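Local coordinates for protein sulfate transporter 4.1, chloroplastic (Arabidopsis thaliana, PDB 7LHV) that acts as a proton-coupled sulfate cotransporter of the SLC26/SulP family and may help regulate sulfate assimilation, at residues Ser309-Ile314 / Phe426-Gln431; Gln224-Phe228 / Leu434-Ile439; Trp85-Tyr89 / Lys403-Ser407; Val137-Phe141 / Gly371-Ala375. The contacts are given in a common frame with arbitrary orientation. Residues are numbered along the deposited sequence.

Interaction 1. Residues Ser309-Ile314 / Phe426-Gln431; sequences SLVGEI and FKYIPQ
Two loop segments run antiparallel. Ser309-Ile314 is extended through Leu310 (phi/psi -103/162), bends at Val311 (-70/-16) and passes Gly312 at 81/-174; Phe426 to Ile429 forms a type I beta turn, closed by Ile429 N to Phe426 O at 3.2 Å, and Pro430 (-67/150) takes the N-cap position of helix 431-443. A single beta bridge pairs Leu310 with Pro430, CA to CA 4.2 Å, and farther along the CA atoms of Gly312 and Lys427 lie 4.8 Å apart. Two hydrogen bonds flank the bridge: Gln431 N to Ser309 O at 2.8 Å and Val311 N to Ile429 O at 3.1 Å. CA-H...O contacts add to them, Pro430 CA to Ser309 O and Lys427 CA to Gly312 O, both 3.3 Å. Val311 (m) brings CG2 to 3.1 Å from Phe426 O and CG1 to 4.4 Å from Ile429 CB. Ile314 (m, t) rests CD1 on Phe426 CB at 3.7 Å, while the Phe426 ring (m) leads off to Val110 and Met114 of helix 91-119. The contact joins the loop between helices 284-300 and 330-358 to the short connection between helices 406-426 and 431-443, at the surface of the transmembrane domain. Leu310 and Pro430 form a non-hydrogen-bonded antiparallel pair, bonded through its neighbours, so the missing amide hydrogen of Pro430 costs the bridge nothing; the pairing rests on main-chain polar groups with small apolar contacts beside them.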
loop_
_atom_site.group_PDB
_atom_site.type_symbol
_atom_site.label_atom_id
_atom_site.label_comp_id
_atom_site.label_asym_id
_atom_site.label_seq_id
_atom_site.Cartn_x
_atom_site.Cartn_y
_atom_site.Cartn_z
ATOM N N SER A 309 -11.542 -44.764 15.429
ATOM C CA SER A 309 -12.198 -43.858 16.359
ATOM C C SER A 309 -13.448 -43.277 15.715
ATOM O O SER A 309 -13.443 -42.927 14.531
ATOM C CB SER A 309 -11.256 -42.729 16.788
ATOM O OG SER A 309 -11.891 -41.858 17.707
ATOM N N LEU A 310 -14.513 -43.181 16.499
ATOM C CA LEU A 310 -15.779 -42.628 16.049
ATOM C C LEU A 310 -15.951 -41.212 16.587
ATOM O O LEU A 310 -15.282 -40.797 17.534
ATOM C CB LEU A 310 -16.943 -43.513 16.501
ATOM C CG LEU A 310 -16.707 -45.022 16.408
ATOM C CD1 LEU A 310 -17.908 -45.777 16.947
ATOM C CD2 LEU A 310 -16.403 -45.445 14.981
ATOM N N VAL A 311 -16.869 -40.467 15.966
ATOM C CA VAL A 311 -17.070 -39.078 16.358
ATOM C C VAL A 311 -17.712 -38.963 17.733
ATOM O O VAL A 311 -17.682 -37.884 18.337
ATOM C CB VAL A 311 -17.917 -38.332 15.312
ATOM C CG1 VAL A 311 -17.211 -38.317 13.972
ATOM C CG2 VAL A 311 -19.280 -38.965 15.200
ATOM N N GLY A 312 -18.297 -40.040 18.243
ATOM C CA GLY A 312 -18.916 -40.009 19.549
ATOM C C GLY A 312 -20.309 -39.411 19.517
ATOM O O GLY A 312 -20.876 -39.111 18.464
ATOM N N GLU A 313 -20.865 -39.238 20.715
ATOM C CA GLU A 313 -22.216 -38.708 20.847
ATOM C C GLU A 313 -22.289 -37.284 20.311
ATOM O O GLU A 313 -21.398 -36.466 20.556
ATOM C CB GLU A 313 -22.659 -38.746 22.309
ATOM C CG GLU A 313 -22.838 -40.147 22.872
ATOM C CD GLU A 313 -21.531 -40.766 23.329
ATOM O OE1 GLU A 313 -20.490 -40.079 23.267
ATOM O OE2 GLU A 313 -21.545 -41.941 23.752
ATOM N N ILE A 314 -23.358 -36.992 19.576
ATOM C CA ILE A 314 -23.583 -35.688 18.973
ATOM C C ILE A 314 -24.895 -35.144 19.524
ATOM O O ILE A 314 -25.903 -35.854 19.501
ATOM C CB ILE A 314 -23.631 -35.751 17.434
ATOM C CG1 ILE A 314 -22.213 -35.733 16.863
ATOM C CG2 ILE A 314 -24.442 -34.603 16.866
ATOM C CD1 ILE A 314 -22.155 -35.943 15.370
ATOM N N PHE A 426 -25.341 -40.325 13.537
ATOM C CA PHE A 426 -24.049 -39.763 13.170
ATOM C C PHE A 426 -22.917 -40.230 14.071
ATOM O O PHE A 426 -21.751 -40.076 13.699
ATOM C CB PHE A 426 -24.115 -38.236 13.191
ATOM C CG PHE A 426 -24.817 -37.645 12.008
ATOM C CD1 PHE A 426 -25.039 -38.401 10.870
ATOM C CD2 PHE A 426 -25.259 -36.335 12.032
ATOM C CE1 PHE A 426 -25.685 -37.861 9.781
ATOM C CE2 PHE A 426 -25.906 -35.790 10.945
ATOM C CZ PHE A 426 -26.119 -36.554 9.818
ATOM N N LYS A 427 -23.226 -40.808 15.235
ATOM C CA LYS A 427 -22.188 -41.187 16.186
ATOM C C LYS A 427 -21.379 -42.397 15.740
ATOM O O LYS A 427 -20.351 -42.691 16.357
ATOM C CB LYS A 427 -22.805 -41.457 17.559
ATOM C CG LYS A 427 -23.739 -42.651 17.610
ATOM C CD LYS A 427 -24.338 -42.810 18.996
ATOM C CE LYS A 427 -25.268 -44.007 19.063
ATOM N NZ LYS A 427 -25.867 -44.176 20.414
ATOM N N TYR A 428 -21.807 -43.101 14.696
ATOM C CA TYR A 428 -21.073 -44.248 14.183
ATOM C C TYR A 428 -20.117 -43.886 13.055
ATOM O O TYR A 428 -19.482 -44.784 12.492
ATOM C CB TYR A 428 -22.046 -45.325 13.695
ATOM C CG TYR A 428 -23.105 -45.700 14.703
ATOM C CD1 TYR A 428 -22.758 -46.174 15.960
ATOM C CD2 TYR A 428 -24.453 -45.584 14.395
ATOM C CE1 TYR A 428 -23.724 -46.521 16.883
ATOM C CE2 TYR A 428 -25.427 -45.928 15.313
ATOM C CZ TYR A 428 -25.057 -46.396 16.554
ATOM O OH TYR A 428 -26.022 -46.740 17.471
ATOM N N ILE A 429 -20.001 -42.610 12.707
ATOM C CA ILE A 429 -19.130 -42.180 11.618
ATOM C C ILE A 429 -17.683 -42.198 12.096
ATOM O O ILE A 429 -17.355 -41.536 13.091
ATOM C CB ILE A 429 -19.520 -40.785 11.107
ATOM C CG1 ILE A 429 -20.910 -40.816 10.477
ATOM C CG2 ILE A 429 -18.493 -40.281 10.112
ATOM C CD1 ILE A 429 -21.402 -39.459 10.038
ATOM N N PRO A 430 -16.794 -42.936 11.438
ATOM C CA PRO A 430 -15.381 -42.904 11.826
ATOM C C PRO A 430 -14.758 -41.545 11.549
ATOM O O PRO A 430 -15.157 -40.826 10.634
ATOM C CB PRO A 430 -14.746 -43.994 10.953
ATOM C CG PRO A 430 -15.887 -44.837 10.486
ATOM C CD PRO A 430 -17.047 -43.908 10.363
ATOM N N GLN A 431 -13.765 -41.195 12.369
ATOM C CA GLN A 431 -13.055 -39.937 12.168
ATOM C C GLN A 431 -12.169 -39.985 10.931
ATOM O O GLN A 431 -11.961 -38.955 10.276
ATOM C CB GLN A 431 -12.225 -39.599 13.406
ATOM C CG GLN A 431 -13.049 -39.428 14.665
ATOM C CD GLN A 431 -12.193 -39.206 15.893
ATOM O OE1 GLN A 431 -12.619 -39.471 17.014
ATOM N NE2 GLN A 431 -10.980 -38.710 15.688
#

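Interaction 2. Residues Gln224-Phe228 / Leu434-Ile439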
loop_
_atom_site.group_PDB
_atom_site.type_symbol
_atom_site.label_atom_id
_atom_site.label_comp_id
_atom_site.label_asym_id
_atom_site.label_seq_id
_atom_site.Cartn_x
_atom_site.Cartn_y
_atom_site.Cartn_z
ATOM N N GLN A 224 -4.568 -33.291 8.397
ATOM C CA GLN A 224 -5.594 -34.322 8.463
ATOM C C GLN A 224 -5.042 -35.731 8.306
ATOM O O GLN A 224 -5.761 -36.691 8.601
ATOM C CB GLN A 224 -6.660 -34.070 7.395
ATOM C CG GLN A 224 -7.462 -32.811 7.633
ATOM C CD GLN A 224 -8.380 -32.926 8.827
ATOM O OE1 GLN A 224 -9.432 -33.559 8.759
ATOM N NE2 GLN A 224 -7.985 -32.311 9.935
ATOM N N ILE A 225 -3.798 -35.887 7.848
ATOM C CA ILE A 225 -3.223 -37.227 7.745
ATOM C C ILE A 225 -3.074 -37.884 9.117
ATOM O O ILE A 225 -2.892 -39.105 9.205
ATOM C CB ILE A 225 -1.866 -37.179 7.009
ATOM C CG1 ILE A 225 -1.406 -38.583 6.616
ATOM C CG2 ILE A 225 -0.809 -36.562 7.890
ATOM C CD1 ILE A 225 -2.289 -39.252 5.591
ATOM N N LYS A 226 -3.155 -37.104 10.199
ATOM C CA LYS A 226 -2.987 -37.672 11.534
ATOM C C LYS A 226 -4.096 -38.658 11.876
ATOM O O LYS A 226 -3.869 -39.603 12.639
ATOM C CB LYS A 226 -2.921 -36.556 12.577
ATOM C CG LYS A 226 -4.253 -35.915 12.912
ATOM C CD LYS A 226 -4.066 -34.703 13.802
ATOM C CE LYS A 226 -5.382 -33.992 14.051
ATOM N NZ LYS A 226 -5.183 -32.706 14.771
ATOM N N TYR A 227 -5.298 -38.455 11.334
ATOM C CA TYR A 227 -6.371 -39.418 11.554
ATOM C C TYR A 227 -6.100 -40.717 10.809
ATOM O O TYR A 227 -6.444 -41.801 11.293
ATOM C CB TYR A 227 -7.709 -38.820 11.128
ATOM C CG TYR A 227 -8.101 -37.594 11.912
ATOM C CD1 TYR A 227 -8.655 -37.705 13.178
ATOM C CD2 TYR A 227 -7.903 -36.323 11.394
ATOM C CE1 TYR A 227 -9.012 -36.586 13.901
ATOM C CE2 TYR A 227 -8.255 -35.199 12.110
ATOM C CZ TYR A 227 -8.808 -35.336 13.363
ATOM O OH TYR A 227 -9.161 -34.218 14.083
ATOM N N PHE A 228 -5.499 -40.625 9.622
ATOM C CA PHE A 228 -5.085 -41.828 8.912
ATOM C C PHE A 228 -4.014 -42.575 9.693
ATOM O O PHE A 228 -4.060 -43.805 9.807
ATOM C CB PHE A 228 -4.560 -41.469 7.522
ATOM C CG PHE A 228 -5.631 -41.145 6.520
ATOM C CD1 PHE A 228 -6.895 -40.759 6.924
ATOM C CD2 PHE A 228 -5.365 -41.221 5.166
ATOM C CE1 PHE A 228 -7.867 -40.456 5.999
ATOM C CE2 PHE A 228 -6.334 -40.922 4.238
ATOM C CZ PHE A 228 -7.587 -40.538 4.656
ATOM N N LEU A 434 -14.069 -38.722 7.922
ATOM C CA LEU A 434 -14.111 -37.267 7.823
ATOM C C LEU A 434 -12.766 -36.709 7.375
ATOM O O LEU A 434 -12.709 -35.749 6.595
ATOM C CB LEU A 434 -14.529 -36.662 9.162
ATOM C CG LEU A 434 -15.857 -37.149 9.746
ATOM C CD1 LEU A 434 -16.202 -36.365 10.996
ATOM C CD2 LEU A 434 -16.969 -37.041 8.722
ATOM N N ALA A 435 -11.670 -37.297 7.861
ATOM C CA ALA A 435 -10.352 -36.871 7.404
ATOM C C ALA A 435 -10.187 -37.104 5.908
ATOM O O ALA A 435 -9.635 -36.258 5.196
ATOM C CB ALA A 435 -9.265 -37.605 8.182
ATOM N N ALA A 436 -10.657 -38.252 5.416
ATOM C CA ALA A 436 -10.582 -38.533 3.988
ATOM C C ALA A 436 -11.431 -37.554 3.191
ATOM O O ALA A 436 -11.044 -37.136 2.097
ATOM C CB ALA A 436 -11.019 -39.970 3.711
ATOM N N ILE A 437 -12.593 -37.180 3.724
ATOM C CA ILE A 437 -13.438 -36.202 3.041
ATOM C C ILE A 437 -12.729 -34.856 2.945
ATOM O O ILE A 437 -12.752 -34.203 1.896
ATOM C CB ILE A 437 -14.799 -36.077 3.749
ATOM C CG1 ILE A 437 -15.640 -37.326 3.499
ATOM C CG2 ILE A 437 -15.536 -34.850 3.265
ATOM C CD1 ILE A 437 -16.882 -37.385 4.338
ATOM N N VAL A 438 -12.086 -34.420 4.031
ATOM C CA VAL A 438 -11.356 -33.152 3.998
ATOM C C VAL A 438 -10.200 -33.222 3.007
ATOM O O VAL A 438 -9.947 -32.270 2.254
ATOM C CB VAL A 438 -10.863 -32.768 5.405
ATOM C CG1 VAL A 438 -10.039 -31.497 5.343
ATOM C CG2 VAL A 438 -12.026 -32.573 6.332
ATOM N N ILE A 439 -9.471 -34.338 3.000
ATOM C CA ILE A 439 -8.343 -34.484 2.083
ATOM C C ILE A 439 -8.821 -34.438 0.638
ATOM O O ILE A 439 -8.207 -33.786 -0.214
ATOM C CB ILE A 439 -7.576 -35.783 2.385
ATOM C CG1 ILE A 439 -6.818 -35.659 3.703
ATOM C CG2 ILE A 439 -6.614 -36.105 1.262
ATOM C CD1 ILE A 439 -6.202 -36.953 4.163
#
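Helices 206-229 and 431-443 pack in the membrane domain of this SLC26/SulP transporter, whose fold is a pair of inverted repeats of seven membrane-spanning segments each; in that scheme the two helices are the fifth and the twelfth, both of the gate domain. The short segments approach to 8.6 Å between axes, at 140° between their N-to-C directions, and Gln224 CA lies 5.5 Å from Ala435 CA. Gln224-Phe228 is kinked: Tyr227 N reaches only back to Gln224 O, at 3.3 Å. Gln224, with chi1 and chi2 both m, folds its side chain against the partner helix, CB 4.0 Å from Ile439 CG1 and OE1 3.7 Å from Val438 CG2; none of this is a hydrogen bond. Ala435 is the small residue in the middle, its CB 3.6 Å from Gln224 O and 3.5 Å from Tyr227 CB. Tyr227 (m) points its CB toward the partner helix. Phe228 (m, chi2 21°) starts sideways, yet swings its ring across the gap, with CZ 3.6 Å from Ala436 CB and Ala436 N at the ring edge. Beyond it, Phe258 of helix 255-277 touches Phe228, and Leu265 of that helix touches Ile439. Ile439 (m, t) lies extended and lays its methyl on the same ring in a CH-pi contact, CD1 4.2 Å from the centroid of Phe228 and 23° off the ring normal.

Interaction 3. Residues Trp85-Tyr89 / Lys403-Ser407; sequences WIRTY and KTGLS
Trp85 lays one face of its indole over the backbone of Gly405 and Leu406: CE2 is 3.7 Å from Gly405 N, CH2 3.8 Å from Leu406 N. The ring takes chi1 p (49°) and chi2 -97°. Trp85 lies on the short, weakly bonded helix 83-86, after which the chain turns through Thr88 (-96/74) to Tyr89 (-126/110); the CA atoms of Trp85 and Thr404 are 6.1 Å apart. Across from it, Thr404 (-117/-176, chi1 p) and Gly405 (-78/-5) lead into helix 406-426. Thr404 OG1 accepts a weak capping bond from Leu406 N at 3.3 Å and is also hydrogen-bonded to Asp98. Thr404 CB packs 3.6 Å from Trp85 CE3. Tyr89 (t) meets Thr404 edge-on, CD1 to CG2 3.9 Å, and its OH lies 3.7 Å from Leu406 CD2. A beta carbon on Gly405 would stand 3.1 Å from Trp85 NE1, so the bare backbone lets the indole lie close. With no hydrogen bond between the segments, the N-terminal stretch is held to the start of helix 406-426, the eleventh of the SLC26 fold, by aromatic and van der Waals packing, while the polar bonds of Thr404 serve the helix start and Asp98.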
loop_
_atom_site.group_PDB
_atom_site.type_symbol
_atom_site.label_atom_id
_atom_site.label_comp_id
_atom_site.label_asym_id
_atom_site.label_seq_id
_atom_site.Cartn_x
_atom_site.Cartn_y
_atom_site.Cartn_z
ATOM N N TRP A 85 -35.788 -12.140 -6.759
ATOM C CA TRP A 85 -36.135 -13.351 -7.489
ATOM C C TRP A 85 -37.498 -13.911 -7.107
ATOM O O TRP A 85 -37.957 -14.860 -7.751
ATOM C CB TRP A 85 -35.063 -14.433 -7.294
ATOM C CG TRP A 85 -34.662 -14.684 -5.874
ATOM C CD1 TRP A 85 -33.580 -14.166 -5.228
ATOM C CD2 TRP A 85 -35.330 -15.527 -4.927
ATOM N NE1 TRP A 85 -33.534 -14.628 -3.936
ATOM C CE2 TRP A 85 -34.599 -15.465 -3.725
ATOM C CE3 TRP A 85 -36.477 -16.324 -4.974
ATOM C CZ2 TRP A 85 -34.975 -16.168 -2.584
ATOM C CZ3 TRP A 85 -36.850 -17.022 -3.841
ATOM C CH2 TRP A 85 -36.102 -16.939 -2.661
ATOM N N ILE A 86 -38.154 -13.359 -6.086
ATOM C CA ILE A 86 -39.487 -13.837 -5.735
ATOM C C ILE A 86 -40.519 -13.345 -6.740
ATOM O O ILE A 86 -41.390 -14.107 -7.177
ATOM C CB ILE A 86 -39.849 -13.418 -4.300
ATOM C CG1 ILE A 86 -38.964 -14.151 -3.295
ATOM C CG2 ILE A 86 -41.315 -13.696 -4.016
ATOM C CD1 ILE A 86 -39.188 -13.727 -1.864
ATOM N N ARG A 87 -40.444 -12.068 -7.124
ATOM C CA ARG A 87 -41.418 -11.517 -8.062
ATOM C C ARG A 87 -41.302 -12.181 -9.427
ATOM O O ARG A 87 -42.308 -12.571 -10.030
ATOM C CB ARG A 87 -41.233 -10.004 -8.180
ATOM C CG ARG A 87 -41.590 -9.238 -6.918
ATOM C CD ARG A 87 -41.383 -7.744 -7.104
ATOM N NE ARG A 87 -41.747 -6.994 -5.907
ATOM C CZ ARG A 87 -40.907 -6.696 -4.926
ATOM N NH1 ARG A 87 -39.634 -7.048 -4.976
ATOM N NH2 ARG A 87 -41.356 -6.023 -3.870
ATOM N N THR A 88 -40.079 -12.325 -9.931
ATOM C CA THR A 88 -39.848 -12.960 -11.226
ATOM C C THR A 88 -39.516 -14.435 -11.014
ATOM O O THR A 88 -38.376 -14.881 -11.144
ATOM C CB THR A 88 -38.737 -12.237 -11.982
ATOM O OG1 THR A 88 -37.516 -12.329 -11.238
ATOM C CG2 THR A 88 -39.094 -10.772 -12.173
ATOM N N TYR A 89 -40.554 -15.198 -10.682
ATOM C CA TYR A 89 -40.411 -16.607 -10.332
ATOM C C TYR A 89 -41.338 -17.428 -11.221
ATOM O O TYR A 89 -42.562 -17.367 -11.072
ATOM C CB TYR A 89 -40.721 -16.831 -8.854
ATOM C CG TYR A 89 -40.495 -18.246 -8.384
ATOM C CD1 TYR A 89 -39.211 -18.726 -8.172
ATOM C CD2 TYR A 89 -41.562 -19.100 -8.146
ATOM C CE1 TYR A 89 -38.995 -20.015 -7.741
ATOM C CE2 TYR A 89 -41.354 -20.391 -7.715
ATOM C CZ TYR A 89 -40.070 -20.843 -7.514
ATOM O OH TYR A 89 -39.858 -22.129 -7.083
ATOM N N LYS A 403 -31.723 -21.797 -10.040
ATOM C CA LYS A 403 -32.172 -20.545 -10.633
ATOM C C LYS A 403 -32.280 -19.411 -9.627
ATOM O O LYS A 403 -31.778 -18.312 -9.880
ATOM C CB LYS A 403 -33.523 -20.753 -11.331
ATOM C CG LYS A 403 -33.469 -21.740 -12.481
ATOM C CD LYS A 403 -32.481 -21.276 -13.535
ATOM C CE LYS A 403 -32.352 -22.282 -14.661
ATOM N NZ LYS A 403 -31.333 -21.855 -15.659
ATOM N N THR A 404 -32.922 -19.642 -8.492
ATOM C CA THR A 404 -33.126 -18.616 -7.483
ATOM C C THR A 404 -32.408 -19.005 -6.194
ATOM O O THR A 404 -31.705 -20.014 -6.126
ATOM C CB THR A 404 -34.619 -18.395 -7.226
ATOM O OG1 THR A 404 -35.180 -19.569 -6.626
ATOM C CG2 THR A 404 -35.342 -18.106 -8.526
ATOM N N GLY A 405 -32.592 -18.180 -5.167
ATOM C CA GLY A 405 -32.030 -18.461 -3.861
ATOM C C GLY A 405 -32.788 -19.484 -3.051
ATOM O O GLY A 405 -32.335 -19.854 -1.965
ATOM N N LEU A 406 -33.936 -19.946 -3.555
ATOM C CA LEU A 406 -34.683 -20.990 -2.863
ATOM C C LEU A 406 -33.850 -22.252 -2.698
ATOM O O LEU A 406 -34.008 -22.972 -1.705
ATOM C CB LEU A 406 -35.974 -21.299 -3.622
ATOM C CG LEU A 406 -37.022 -22.129 -2.883
ATOM C CD1 LEU A 406 -37.598 -21.347 -1.718
ATOM C CD2 LEU A 406 -38.124 -22.565 -3.832
ATOM N N SER A 407 -32.951 -22.528 -3.646
ATOM C CA SER A 407 -32.054 -23.670 -3.513
ATOM C C SER A 407 -31.261 -23.604 -2.218
ATOM O O SER A 407 -30.931 -24.645 -1.638
ATOM C CB SER A 407 -31.103 -23.735 -4.706
ATOM O OG SER A 407 -31.818 -23.702 -5.925
#

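Interaction 4. Residues Val137-Phe141 / Gly371-Ala375; sequences VYAIF and GLGVA
This is buried helix-to-helix packing in the core domain of the membrane part, between the C-terminal turn of helix 125-141 and the middle of helix 365-381. Both segments are helical; their axes approach to 8.6 Å, with 149° between N-to-C directions and a signed crossing angle of +149°. The register sets Phe141 CA 4.8 Å from Gly371 CA and Val137 CA 5.2 Å from Ala375 CA. At the first of these pairs Gly371 CA makes a CA-H...O contact of 3.2 Å with Phe141 O; a beta carbon there would clash with that oxygen. In the seven-plus-seven inverted-repeat fold of SLC26 transporters, these are the second and ninth transmembrane helices, equivalent positions in the two repeats. Phe141 (m, chi2 -74°) receives Val374 CG1 over one ring face, a CH-pi contact with CG1 4.1 Å from the Phe141 centroid. Val137 (t) puts CG1 3.8 Å from Val374 CG1 and 3.6 Å from Ala375 CA. On another side, Tyr138 (t, chi2 80°) has CE1 3.8 Å from Leu372 CD2 and CB 4.2 Å from Ala375 CB; its OH is hydrogen-bonded to Glu368, and Ile149 of strand 149-150 touches both Tyr138 and Leu372.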
loop_
_atom_site.group_PDB
_atom_site.type_symbol
_atom_site.label_atom_id
_atom_site.label_comp_id
_atom_site.label_asym_id
_atom_site.label_seq_id
_atom_site.Cartn_x
_atom_site.Cartn_y
_atom_site.Cartn_z
ATOM N N VAL A 137 -30.608 -17.166 6.642
ATOM C CA VAL A 137 -30.422 -15.723 6.613
ATOM C C VAL A 137 -29.930 -15.284 5.243
ATOM O O VAL A 137 -30.446 -14.319 4.666
ATOM C CB VAL A 137 -29.471 -15.278 7.735
ATOM C CG1 VAL A 137 -29.232 -13.791 7.648
ATOM C CG2 VAL A 137 -30.064 -15.632 9.080
ATOM N N TYR A 138 -28.958 -16.005 4.679
ATOM C CA TYR A 138 -28.380 -15.566 3.416
ATOM C C TYR A 138 -29.423 -15.565 2.310
ATOM O O TYR A 138 -29.510 -14.610 1.529
ATOM C CB TYR A 138 -27.200 -16.449 3.031
ATOM C CG TYR A 138 -26.506 -15.978 1.779
ATOM C CD1 TYR A 138 -25.607 -14.927 1.822
ATOM C CD2 TYR A 138 -26.760 -16.573 0.553
ATOM C CE1 TYR A 138 -24.970 -14.489 0.687
ATOM C CE2 TYR A 138 -26.129 -16.139 -0.590
ATOM C CZ TYR A 138 -25.235 -15.096 -0.517
ATOM O OH TYR A 138 -24.601 -14.656 -1.653
ATOM N N ALA A 139 -30.255 -16.606 2.256
ATOM C CA ALA A 139 -31.296 -16.676 1.240
ATOM C C ALA A 139 -32.251 -15.496 1.319
ATOM O O ALA A 139 -32.926 -15.193 0.332
ATOM C CB ALA A 139 -32.073 -17.985 1.372
ATOM N N ILE A 140 -32.324 -14.828 2.468
ATOM C CA ILE A 140 -33.138 -13.626 2.577
ATOM C C ILE A 140 -32.327 -12.368 2.280
ATOM O O ILE A 140 -32.863 -11.408 1.718
ATOM C CB ILE A 140 -33.787 -13.548 3.969
ATOM C CG1 ILE A 140 -34.611 -14.806 4.240
ATOM C CG2 ILE A 140 -34.668 -12.321 4.082
ATOM C CD1 ILE A 140 -35.137 -14.892 5.654
ATOM N N PHE A 141 -31.039 -12.353 2.621
ATOM C CA PHE A 141 -30.237 -11.139 2.531
ATOM C C PHE A 141 -29.097 -11.243 1.527
ATOM O O PHE A 141 -28.269 -10.330 1.455
ATOM C CB PHE A 141 -29.680 -10.770 3.909
ATOM C CG PHE A 141 -30.735 -10.367 4.896
ATOM C CD1 PHE A 141 -31.362 -9.140 4.796
ATOM C CD2 PHE A 141 -31.101 -11.217 5.925
ATOM C CE1 PHE A 141 -32.333 -8.766 5.701
ATOM C CE2 PHE A 141 -32.070 -10.849 6.833
ATOM C CZ PHE A 141 -32.688 -9.623 6.721
ATOM N N GLY A 371 -24.826 -8.820 2.836
ATOM C CA GLY A 371 -25.564 -10.047 3.084
ATOM C C GLY A 371 -24.740 -11.091 3.810
ATOM O O GLY A 371 -25.232 -11.757 4.726
ATOM N N LEU A 372 -23.474 -11.249 3.413
ATOM C CA LEU A 372 -22.590 -12.166 4.129
ATOM C C LEU A 372 -22.421 -11.745 5.582
ATOM O O LEU A 372 -22.429 -12.590 6.484
ATOM C CB LEU A 372 -21.226 -12.244 3.446
ATOM C CG LEU A 372 -21.137 -12.889 2.070
ATOM C CD1 LEU A 372 -19.734 -12.738 1.518
ATOM C CD2 LEU A 372 -21.511 -14.344 2.173
ATOM N N GLY A 373 -22.253 -10.446 5.826
ATOM C CA GLY A 373 -22.109 -9.976 7.191
ATOM C C GLY A 373 -23.344 -10.222 8.034
ATOM O O GLY A 373 -23.243 -10.637 9.190
ATOM N N VAL A 374 -24.525 -9.967 7.470
ATOM C CA VAL A 374 -25.761 -10.215 8.208
ATOM C C VAL A 374 -25.907 -11.702 8.513
ATOM O O VAL A 374 -26.288 -12.092 9.627
ATOM C CB VAL A 374 -26.969 -9.671 7.427
ATOM C CG1 VAL A 374 -28.262 -10.155 8.047
ATOM C CG2 VAL A 374 -26.930 -8.160 7.401
ATOM N N ALA A 375 -25.603 -12.554 7.529
ATOM C CA ALA A 375 -25.674 -13.993 7.752
ATOM C C ALA A 375 -24.722 -14.426 8.857
ATOM O O ALA A 375 -25.090 -15.226 9.723
ATOM C CB ALA A 375 -25.365 -14.739 6.455
#

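How the interactions relate
From the N terminus, 85-89 opens the longest loop, which interaction 3 closes at 403-407. Within that span interaction 4 joins 137-141 to 371-375, and the two touch through Trp85 CZ2 and Ala139 O, 3.7 Å apart. Residues 224-228 start a further loop, closed at 434-439 by interaction 2, and interaction 1 (309-314 with 426-431) lies within it. Interactions 1 and 2 meet where Val311 CG1 packs 3.7 Å from Leu434 CD1. Both cross interactions 3 and 4, and the two pairs lie apart, with centres 31 to 37 Å from each other. Interactions 2 and 4 pair helices of the two repeats; interaction 1 ties in the connection between repeats, interaction 3 the segment before the first helix.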